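Local atomic coordinates of ribose 5-phosphate isomerase RpiB (PDB entry 4EGS), a protein that probably removes phosphate from phosphotyrosine through this N-terminal low molecular weight phosphatase domain, while the rest of the full-length protein belongs to the LacAB/RpiB isomerase family. Residues A[37-42]-A[53-58]; A[91-96]-A[165-170]; A[152-155]-A[161-164]. All blocks are in the same frame, centred on the assembly; numbering follows the deposited sequence. Where two conformers were deposited one is given.

Contact 1 of 3, residues A[37-42]-A[53-58]; sequences VLFVCT and GIFNAK. With BCT (bicarbonate ion), chain C.
Phe39 and Phe55 form an offset edge-to-face pair: the ring planes stand at 70°, the centroids are 5.9 Å apart, and the edge of Phe39 is directed at the face of Phe55. The rim of Phe39 also reaches the root of the Phe55 side chain, CE2 of Phe39 lying 4.0 Å from Phe55 CB. A CH-pi contact adds to the aromatic pair. Val37 CG1 sits over a face of the Phe55 ring, 4.0 Å from its centroid and 25° off the normal, displaced toward the rim so that its nearest atom is Phe55 CE2 at 3.7 Å. Phe55 presents its ring to the strand because CG is anti to the backbone N (chi1 175°). All three side chains are buried, and they join strand 36-41 to helix 47-61, the first two elements of a beta-alpha-beta unit completed by strand 67-72, whose Ala68 also touches all three. Polar contact belongs to the other end of the strand, at the start of the CX5R phosphate-binding loop of this family. There Thr42 N donates to O2 of the bicarbonate ion over 3.1 Å, beside Cys41, the predicted nucleophile.

Contact 2 of 3, residues A[91-96]-A[165-170]; sequences KEYGID and TAEELS
Tyr93 reaches from the C-terminal end of helix 83-93 across to Ala166, Glu167 and Ser170, packing that helix against helix 159-179, the long C-terminal helix of the alpha/beta phosphatase domain. Its CB points toward the opposing helix, and with CG anti to the carbonyl carbon (chi1 -53°) the ring's CE1 edge meets Ala166 and one face meets Ser170. The first ring atom to meet a partner is CE1, which comes within 3.6 Å of Ala166 CB; this methyl lies at the ring edge, in its plane. Ser170 approaches differently, from over a face. Its OG is 3.6 Å from Tyr93 CE2 and only 3.2 Å from Tyr93 CZ, although Ser170 was modelled in two conformers and these values describe one of them. At the tip, Tyr93 OH settles against the helix backbone, 3.3 Å from Glu167 CA, and the extended Glu167 side chain passes it with CG 3.7 Å from Tyr93 OH. Leu89 of helix 83-93 and Met50 of helix 47-61 also touch Ala166. The serine hydroxyl is held to its own helix in this conformer, since Ala166 O accepts from two donors on opposite faces of its carbonyl plane: Ser170 N at 2.9 Å and Ser170 OG at 2.8 Å from Ala166 O.

Contact 3 of 3, residues A[152-155]-A[161-164]; sequences EDPY and VYKK
Pro154 sets its CB-CG edge over one face of the Tyr162 ring, and the chain reaches it through Asp153, whose CB points away from helix 159-179. Asp153 is the predicted proton donor and lines the bicarbonate pocket, next to Arg47. At Pro154 the CH-pi geometry is nearly ideal: CB stands 3.7 Å from the Tyr162 centroid and 1° off the ring normal. The neighbouring CG is displaced from the centre toward one side, 3.7 Å from Tyr162 CE2, while Pro154 O lies above the same face on the other side, 3.0 Å from Tyr162 CE1. Val161 adds a looser apolar contact, its CG1 4.4 Å from Pro154 CB. Replacing Tyr162 by alanine would remove the ring beneath Pro154 and is likely to let the segment bearing Asp153 shift. At Tyr155 the backbone N makes a weak bond to Asp153 OD1 (2.9 Å, 125°), a weak Asx turn spanning Pro154. The Asp-Pro pair follows strand 138-140 in a loop that leads into helix 159-179. Tyr162 also rests on Glu84 and Ala85 of helix 83-93, while Pro154 touches Arg47 at the start of helix 47-61.

In the fold
Along the chain both segments of contact 1 precede those of contact 2, between which contact 3 falls. Contacts 2 and 3 share helix 159-179, and their centres are about 11 Å apart, with Thr165 OG1 3.5 Å from Glu152 O. Contact 1, on strand 36-41 and helix 47-61, also lies about 11 Å from contact 2 between centres and touches it through Ala57 and Ile95. Contacts 1 and 3 do not touch, their nearest atoms being about 6 Å apart, yet both supply the bicarbonate pocket: Cys41 and Thr42 from one, Asp153 from the other. The end of strand 36-41 and the loop before helix 159-179 thus place predicted nucleophile and proton donor at one pocket.

Contact 1 of 3, residues A[37-42]-A[53-58]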
loop_
_atom_site.group_PDB
_atom_site.type_symbol
_atom_site.label_atom_id
_atom_site.label_comp_id
_atom_site.label_asym_id
_atom_site.label_seq_id
_atom_site.Cartn_x
_atom_site.Cartn_y
_atom_site.Cartn_z
ATOM N N VAL A 37 -8.668 3.457 2.834
ATOM C CA VAL A 37 -9.048 4.269 1.684
ATOM C C VAL A 37 -10.507 4.710 1.828
ATOM O O VAL A 37 -11.377 3.910 2.176
ATOM C CB VAL A 37 -8.812 3.535 0.339
ATOM C CG1 VAL A 37 -9.472 2.167 0.341
ATOM C CG2 VAL A 37 -9.309 4.377 -0.829
ATOM N N LEU A 38 -10.763 5.991 1.581
ATOM C CA LEU A 38 -12.095 6.557 1.763
ATOM C C LEU A 38 -12.747 6.885 0.422
ATOM O O LEU A 38 -12.321 7.804 -0.274
ATOM C CB LEU A 38 -12.006 7.830 2.607
ATOM C CG LEU A 38 -13.086 8.125 3.652
ATOM C CD1 LEU A 38 -13.121 9.617 3.949
ATOM C CD2 LEU A 38 -14.460 7.624 3.231
ATOM N N PHE A 39 -13.786 6.136 0.065
ATOM C CA PHE A 39 -14.542 6.423 -1.150
ATOM C C PHE A 39 -15.616 7.469 -0.867
ATOM O O PHE A 39 -16.342 7.372 0.124
ATOM C CB PHE A 39 -15.173 5.150 -1.715
ATOM C CG PHE A 39 -14.173 4.118 -2.152
ATOM C CD1 PHE A 39 -13.399 4.319 -3.282
ATOM C CD2 PHE A 39 -14.014 2.943 -1.437
ATOM C CE1 PHE A 39 -12.482 3.371 -3.690
ATOM C CE2 PHE A 39 -13.098 1.990 -1.840
ATOM C CZ PHE A 39 -12.331 2.205 -2.967
ATOM N N VAL A 40 -15.718 8.468 -1.737
ATOM C CA VAL A 40 -16.637 9.577 -1.504
ATOM C C VAL A 40 -17.735 9.690 -2.557
ATOM O O VAL A 40 -17.469 9.784 -3.755
ATOM C CB VAL A 40 -15.889 10.920 -1.370
ATOM C CG1 VAL A 40 -16.862 12.088 -1.451
ATOM C CG2 VAL A 40 -15.118 10.959 -0.065
ATOM N N CYS A 41 -18.974 9.675 -2.078
ATOM C CA CYS A 41 -20.152 9.821 -2.918
ATOM C C CYS A 41 -20.778 11.178 -2.644
ATOM O O CYS A 41 -20.212 11.998 -1.921
ATOM C CB CYS A 41 -21.166 8.741 -2.559
ATOM S SG CYS A 41 -21.687 7.698 -3.915
ATOM N N THR A 42 -21.953 11.410 -3.218
ATOM C CA THR A 42 -22.753 12.565 -2.842
ATOM C C THR A 42 -23.623 12.199 -1.647
ATOM O O THR A 42 -23.651 12.915 -0.647
ATOM C CB THR A 42 -23.645 13.056 -3.998
ATOM O OG1 THR A 42 -22.838 13.720 -4.977
ATOM C CG2 THR A 42 -24.696 14.026 -3.484
ATOM N N GLY A 53 -17.459 -1.949 -1.237
ATOM C CA GLY A 53 -17.822 -3.351 -1.155
ATOM C C GLY A 53 -16.893 -4.292 -1.899
ATOM O O GLY A 53 -16.340 -5.218 -1.306
ATOM N N ILE A 54 -16.717 -4.062 -3.196
ATOM C CA ILE A 54 -15.908 -4.966 -4.009
ATOM C C ILE A 54 -14.406 -4.782 -3.780
ATOM O O ILE A 54 -13.625 -5.701 -4.024
ATOM C CB ILE A 54 -16.253 -4.877 -5.520
ATOM C CG1 ILE A 54 -15.243 -4.010 -6.279
ATOM C CG2 ILE A 54 -17.679 -4.378 -5.717
ATOM C CD1 ILE A 54 -15.510 -2.530 -6.181
ATOM N N PHE A 55 -14.005 -3.603 -3.307
ATOM C CA PHE A 55 -12.606 -3.365 -2.960
ATOM C C PHE A 55 -12.189 -4.314 -1.849
ATOM O O PHE A 55 -11.176 -5.002 -1.958
ATOM C CB PHE A 55 -12.377 -1.918 -2.517
ATOM C CG PHE A 55 -10.972 -1.643 -2.037
ATOM C CD1 PHE A 55 -9.987 -1.246 -2.926
ATOM C CD2 PHE A 55 -10.640 -1.779 -0.697
ATOM C CE1 PHE A 55 -8.699 -0.992 -2.488
ATOM C CE2 PHE A 55 -9.356 -1.529 -0.255
ATOM C CZ PHE A 55 -8.384 -1.134 -1.151
ATOM N N ASN A 56 -12.976 -4.334 -0.777
ATOM C CA ASN A 56 -12.723 -5.234 0.339
ATOM C C ASN A 56 -12.747 -6.688 -0.105
ATOM O O ASN A 56 -11.861 -7.459 0.250
ATOM C CB ASN A 56 -13.729 -5.000 1.468
ATOM C CG ASN A 56 -13.486 -3.695 2.201
ATOM O OD1 ASN A 56 -12.361 -3.198 2.249
ATOM N ND2 ASN A 56 -14.542 -3.133 2.780
ATOM N N ALA A 57 -13.753 -7.050 -0.897
ATOM C CA ALA A 57 -13.869 -8.406 -1.429
ATOM C C ALA A 57 -12.631 -8.801 -2.230
ATOM O O ALA A 57 -12.215 -9.959 -2.214
ATOM C CB ALA A 57 -15.120 -8.538 -2.282
ATOM N N LYS A 58 -12.047 -7.834 -2.932
ATOM C CA LYS A 58 -10.786 -8.055 -3.628
ATOM C C LYS A 58 -9.635 -8.016 -2.630
ATOM O O LYS A 58 -8.694 -8.802 -2.720
ATOM C CB LYS A 58 -10.570 -7.003 -4.718
ATOM C CG LYS A 58 -11.495 -7.124 -5.920
ATOM C CD LYS A 58 -11.134 -6.091 -6.978
ATOM C CE LYS A 58 -12.211 -5.967 -8.046
ATOM N NZ LYS A 58 -12.337 -7.196 -8.876
HETATM C C BCT C . -24.775 9.038 -5.410
HETATM O O1 BCT C . -24.420 8.125 -6.381
HETATM O O2 BCT C . -23.911 10.106 -5.305
HETATM O O3 BCT C . -25.104 8.461 -4.200
#

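Contact 2 of 3, residues A[91-96]-A[165-170]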
loop_
_atom_site.group_PDB
_atom_site.type_symbol
_atom_site.label_atom_id
_atom_site.label_comp_id
_atom_site.label_asym_id
_atom_site.label_seq_id
_atom_site.Cartn_x
_atom_site.Cartn_y
_atom_site.Cartn_z
ATOM N N LYS A 91 -25.480 -10.572 -7.027
ATOM C CA LYS A 91 -25.570 -11.487 -8.160
ATOM C C LYS A 91 -24.242 -11.588 -8.903
ATOM O O LYS A 91 -23.746 -12.684 -9.166
ATOM C CB LYS A 91 -26.675 -11.049 -9.130
ATOM C CG LYS A 91 -28.065 -11.003 -8.515
ATOM C CD LYS A 91 -29.157 -10.978 -9.575
ATOM C CE LYS A 91 -29.078 -9.731 -10.440
ATOM N NZ LYS A 91 -29.357 -8.495 -9.662
ATOM N N GLU A 92 -23.662 -10.437 -9.222
ATOM C CA GLU A 92 -22.488 -10.401 -10.088
ATOM C C GLU A 92 -21.183 -10.796 -9.398
ATOM O O GLU A 92 -20.387 -11.544 -9.965
ATOM C CB GLU A 92 -22.337 -9.025 -10.747
ATOM C CG GLU A 92 -23.569 -8.545 -11.506
ATOM C CD GLU A 92 -24.027 -9.515 -12.575
ATOM O OE1 GLU A 92 -23.165 -10.084 -13.278
ATOM O OE2 GLU A 92 -25.254 -9.709 -12.709
ATOM N N TYR A 93 -20.961 -10.303 -8.183
ATOM C CA TYR A 93 -19.668 -10.493 -7.527
ATOM C C TYR A 93 -19.731 -11.289 -6.222
ATOM O O TYR A 93 -18.696 -11.634 -5.652
ATOM C CB TYR A 93 -18.987 -9.142 -7.296
ATOM C CG TYR A 93 -18.886 -8.302 -8.549
ATOM C CD1 TYR A 93 -19.689 -7.184 -8.727
ATOM C CD2 TYR A 93 -17.997 -8.638 -9.563
ATOM C CE1 TYR A 93 -19.603 -6.416 -9.872
ATOM C CE2 TYR A 93 -17.905 -7.877 -10.714
ATOM C CZ TYR A 93 -18.710 -6.768 -10.862
ATOM O OH TYR A 93 -18.623 -6.005 -12.005
ATOM N N GLY A 94 -20.938 -11.575 -5.750
ATOM C CA GLY A 94 -21.107 -12.378 -4.552
ATOM C C GLY A 94 -20.823 -11.638 -3.257
ATOM O O GLY A 94 -20.703 -12.255 -2.198
ATOM N N ILE A 95 -20.709 -10.316 -3.337
ATOM C CA ILE A 95 -20.542 -9.499 -2.140
ATOM C C ILE A 95 -21.904 -8.974 -1.692
ATOM O O ILE A 95 -22.826 -8.856 -2.498
ATOM C CB ILE A 95 -19.547 -8.339 -2.365
ATOM C CG1 ILE A 95 -18.932 -7.897 -1.036
ATOM C CG2 ILE A 95 -20.219 -7.178 -3.064
ATOM C CD1 ILE A 95 -18.252 -9.020 -0.281
ATOM N N ASP A 96 -22.030 -8.665 -0.406
ATOM C CA ASP A 96 -23.332 -8.355 0.172
ATOM C C ASP A 96 -23.635 -6.860 0.277
ATOM O O ASP A 96 -24.579 -6.375 -0.344
ATOM C CB ASP A 96 -23.469 -9.006 1.549
ATOM C CG ASP A 96 -24.910 -9.109 2.001
ATOM O OD1 ASP A 96 -25.780 -8.482 1.361
ATOM O OD2 ASP A 96 -25.177 -9.821 2.992
ATOM N N THR A 165 -21.921 0.235 -14.005
ATOM C CA THR A 165 -21.204 1.005 -12.994
ATOM C C THR A 165 -20.383 0.083 -12.093
ATOM O O THR A 165 -19.268 0.420 -11.687
ATOM C CB THR A 165 -22.175 1.884 -12.162
ATOM O OG1 THR A 165 -22.052 3.250 -12.576
ATOM C CG2 THR A 165 -21.880 1.793 -10.672
ATOM N N ALA A 166 -20.934 -1.092 -11.806
ATOM C CA ALA A 166 -20.236 -2.093 -11.008
ATOM C C ALA A 166 -18.988 -2.623 -11.716
ATOM O O ALA A 166 -17.958 -2.857 -11.084
ATOM C CB ALA A 166 -21.177 -3.237 -10.643
ATOM N N GLU A 167 -19.089 -2.807 -13.029
ATOM C CA GLU A 167 -17.972 -3.294 -13.831
ATOM C C GLU A 167 -16.838 -2.272 -13.866
ATOM O O GLU A 167 -15.672 -2.624 -13.677
ATOM C CB GLU A 167 -18.437 -3.596 -15.251
ATOM C CG GLU A 167 -19.533 -4.639 -15.357
ATOM C CD GLU A 167 -20.287 -4.512 -16.661
ATOM O OE1 GLU A 167 -21.167 -5.352 -16.940
ATOM O OE2 GLU A 167 -19.993 -3.558 -17.409
ATOM N N GLU A 168 -17.184 -1.010 -14.109
ATOM C CA GLU A 168 -16.190 0.057 -14.146
ATOM C C GLU A 168 -15.468 0.161 -12.809
ATOM O O GLU A 168 -14.243 0.247 -12.762
ATOM C CB GLU A 168 -16.827 1.401 -14.515
ATOM C CG GLU A 168 -15.857 2.575 -14.428
ATOM C CD GLU A 168 -16.387 3.841 -15.079
ATOM O OE1 GLU A 168 -17.177 3.738 -16.040
ATOM O OE2 GLU A 168 -16.010 4.944 -14.627
ATOM N N LEU A 169 -16.239 0.132 -11.727
ATOM C CA LEU A 169 -15.686 0.182 -10.378
ATOM C C LEU A 169 -14.744 -0.988 -10.115
ATOM O O LEU A 169 -13.662 -0.810 -9.556
ATOM C CB LEU A 169 -16.816 0.198 -9.346
ATOM C CG LEU A 169 -16.945 1.454 -8.482
ATOM C CD1 LEU A 169 -16.621 2.706 -9.283
ATOM C CD2 LEU A 169 -18.345 1.545 -7.897
ATOM N N SER A 170 -15.159 -2.183 -10.525
ATOM C CA SER A 170 -14.347 -3.381 -10.341
ATOM C C SER A 170 -13.045 -3.289 -11.127
ATOM O O SER A 170 -12.002 -3.763 -10.677
ATOM C CB SER A 170 -15.127 -4.627 -10.764
ATOM O OG SER A 170 -16.301 -4.781 -9.987
#

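Contact 3 of 3, residues A[152-155]-A[161-164]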
loop_
_atom_site.group_PDB
_atom_site.type_symbol
_atom_site.label_atom_id
_atom_site.label_comp_id
_atom_site.label_asym_id
_atom_site.label_seq_id
_atom_site.Cartn_x
_atom_site.Cartn_y
_atom_site.Cartn_z
ATOM N N GLU A 152 -20.500 7.757 -13.055
ATOM C CA GLU A 152 -21.803 8.417 -13.008
ATOM C C GLU A 152 -22.802 7.753 -12.062
ATOM O O GLU A 152 -22.728 6.553 -11.800
ATOM C CB GLU A 152 -22.395 8.522 -14.417
ATOM C CG GLU A 152 -21.437 9.085 -15.460
ATOM C CD GLU A 152 -21.212 10.583 -15.327
ATOM O OE1 GLU A 152 -21.821 11.213 -14.436
ATOM O OE2 GLU A 152 -20.422 11.135 -16.123
ATOM N N ASP A 153 -23.741 8.553 -11.564
ATOM C CA ASP A 153 -24.756 8.097 -10.620
ATOM C C ASP A 153 -25.782 7.202 -11.307
ATOM O O ASP A 153 -26.427 7.616 -12.271
ATOM C CB ASP A 153 -25.460 9.309 -9.997
ATOM C CG ASP A 153 -26.256 8.958 -8.748
ATOM O OD1 ASP A 153 -26.521 7.762 -8.507
ATOM O OD2 ASP A 153 -26.625 9.891 -8.003
ATOM N N PRO A 154 -25.936 5.964 -10.809
ATOM C CA PRO A 154 -26.955 5.039 -11.312
ATOM C C PRO A 154 -28.317 5.256 -10.647
ATOM O O PRO A 154 -29.154 4.361 -10.683
ATOM C CB PRO A 154 -26.392 3.673 -10.923
ATOM C CG PRO A 154 -25.645 3.943 -9.665
ATOM C CD PRO A 154 -25.036 5.313 -9.839
ATOM N N TYR A 155 -28.526 6.440 -10.073
ATOM C CA TYR A 155 -29.747 6.792 -9.345
ATOM C C TYR A 155 -31.030 6.439 -10.108
ATOM O O TYR A 155 -31.349 7.057 -11.119
ATOM C CB TYR A 155 -29.735 8.296 -9.009
ATOM C CG TYR A 155 -30.320 8.624 -7.663
ATOM C CD1 TYR A 155 -31.609 9.151 -7.552
ATOM C CD2 TYR A 155 -29.587 8.392 -6.497
ATOM C CE1 TYR A 155 -32.155 9.446 -6.322
ATOM C CE2 TYR A 155 -30.126 8.686 -5.238
ATOM C CZ TYR A 155 -31.418 9.211 -5.168
ATOM O OH TYR A 155 -31.989 9.512 -3.950
ATOM N N VAL A 161 -27.525 -0.456 -15.847
ATOM C CA VAL A 161 -26.723 0.724 -15.549
ATOM C C VAL A 161 -25.952 0.511 -14.252
ATOM O O VAL A 161 -24.772 0.853 -14.159
ATOM C CB VAL A 161 -27.595 1.983 -15.424
ATOM C CG1 VAL A 161 -26.725 3.224 -15.292
ATOM C CG2 VAL A 161 -28.518 2.107 -16.620
ATOM N N TYR A 162 -26.627 -0.051 -13.253
ATOM C CA TYR A 162 -25.976 -0.439 -12.007
ATOM C C TYR A 162 -24.908 -1.481 -12.299
ATOM O O TYR A 162 -23.851 -1.498 -11.671
ATOM C CB TYR A 162 -26.992 -1.014 -11.019
ATOM C CG TYR A 162 -27.681 0.014 -10.151
ATOM C CD1 TYR A 162 -28.864 0.615 -10.555
ATOM C CD2 TYR A 162 -27.151 0.374 -8.918
ATOM C CE1 TYR A 162 -29.499 1.549 -9.760
ATOM C CE2 TYR A 162 -27.776 1.308 -8.116
ATOM C CZ TYR A 162 -28.949 1.893 -8.541
ATOM O OH TYR A 162 -29.575 2.825 -7.745
ATOM N N LYS A 163 -25.199 -2.350 -13.262
ATOM C CA LYS A 163 -24.275 -3.404 -13.658
ATOM C C LYS A 163 -23.037 -2.815 -14.318
ATOM O O LYS A 163 -21.914 -3.202 -14.002
ATOM C CB LYS A 163 -24.966 -4.384 -14.606
ATOM C CG LYS A 163 -24.145 -5.621 -14.936
ATOM C CD LYS A 163 -24.872 -6.545 -15.909
ATOM C CE LYS A 163 -26.048 -7.268 -15.257
ATOM N NZ LYS A 163 -27.291 -6.446 -15.174
ATOM N N LYS A 164 -23.253 -1.875 -15.232
ATOM C CA LYS A 164 -22.166 -1.210 -15.941
ATOM C C LYS A 164 -21.288 -0.412 -14.980
ATOM O O LYS A 164 -20.064 -0.385 -15.117
ATOM C CB LYS A 164 -22.731 -0.296 -17.033
ATOM C CG LYS A 164 -21.687 0.507 -17.793
ATOM C CD LYS A 164 -20.782 -0.394 -18.614
ATOM C CE LYS A 164 -21.566 -1.152 -19.673
ATOM N NZ LYS A 164 -22.152 -0.242 -20.696
#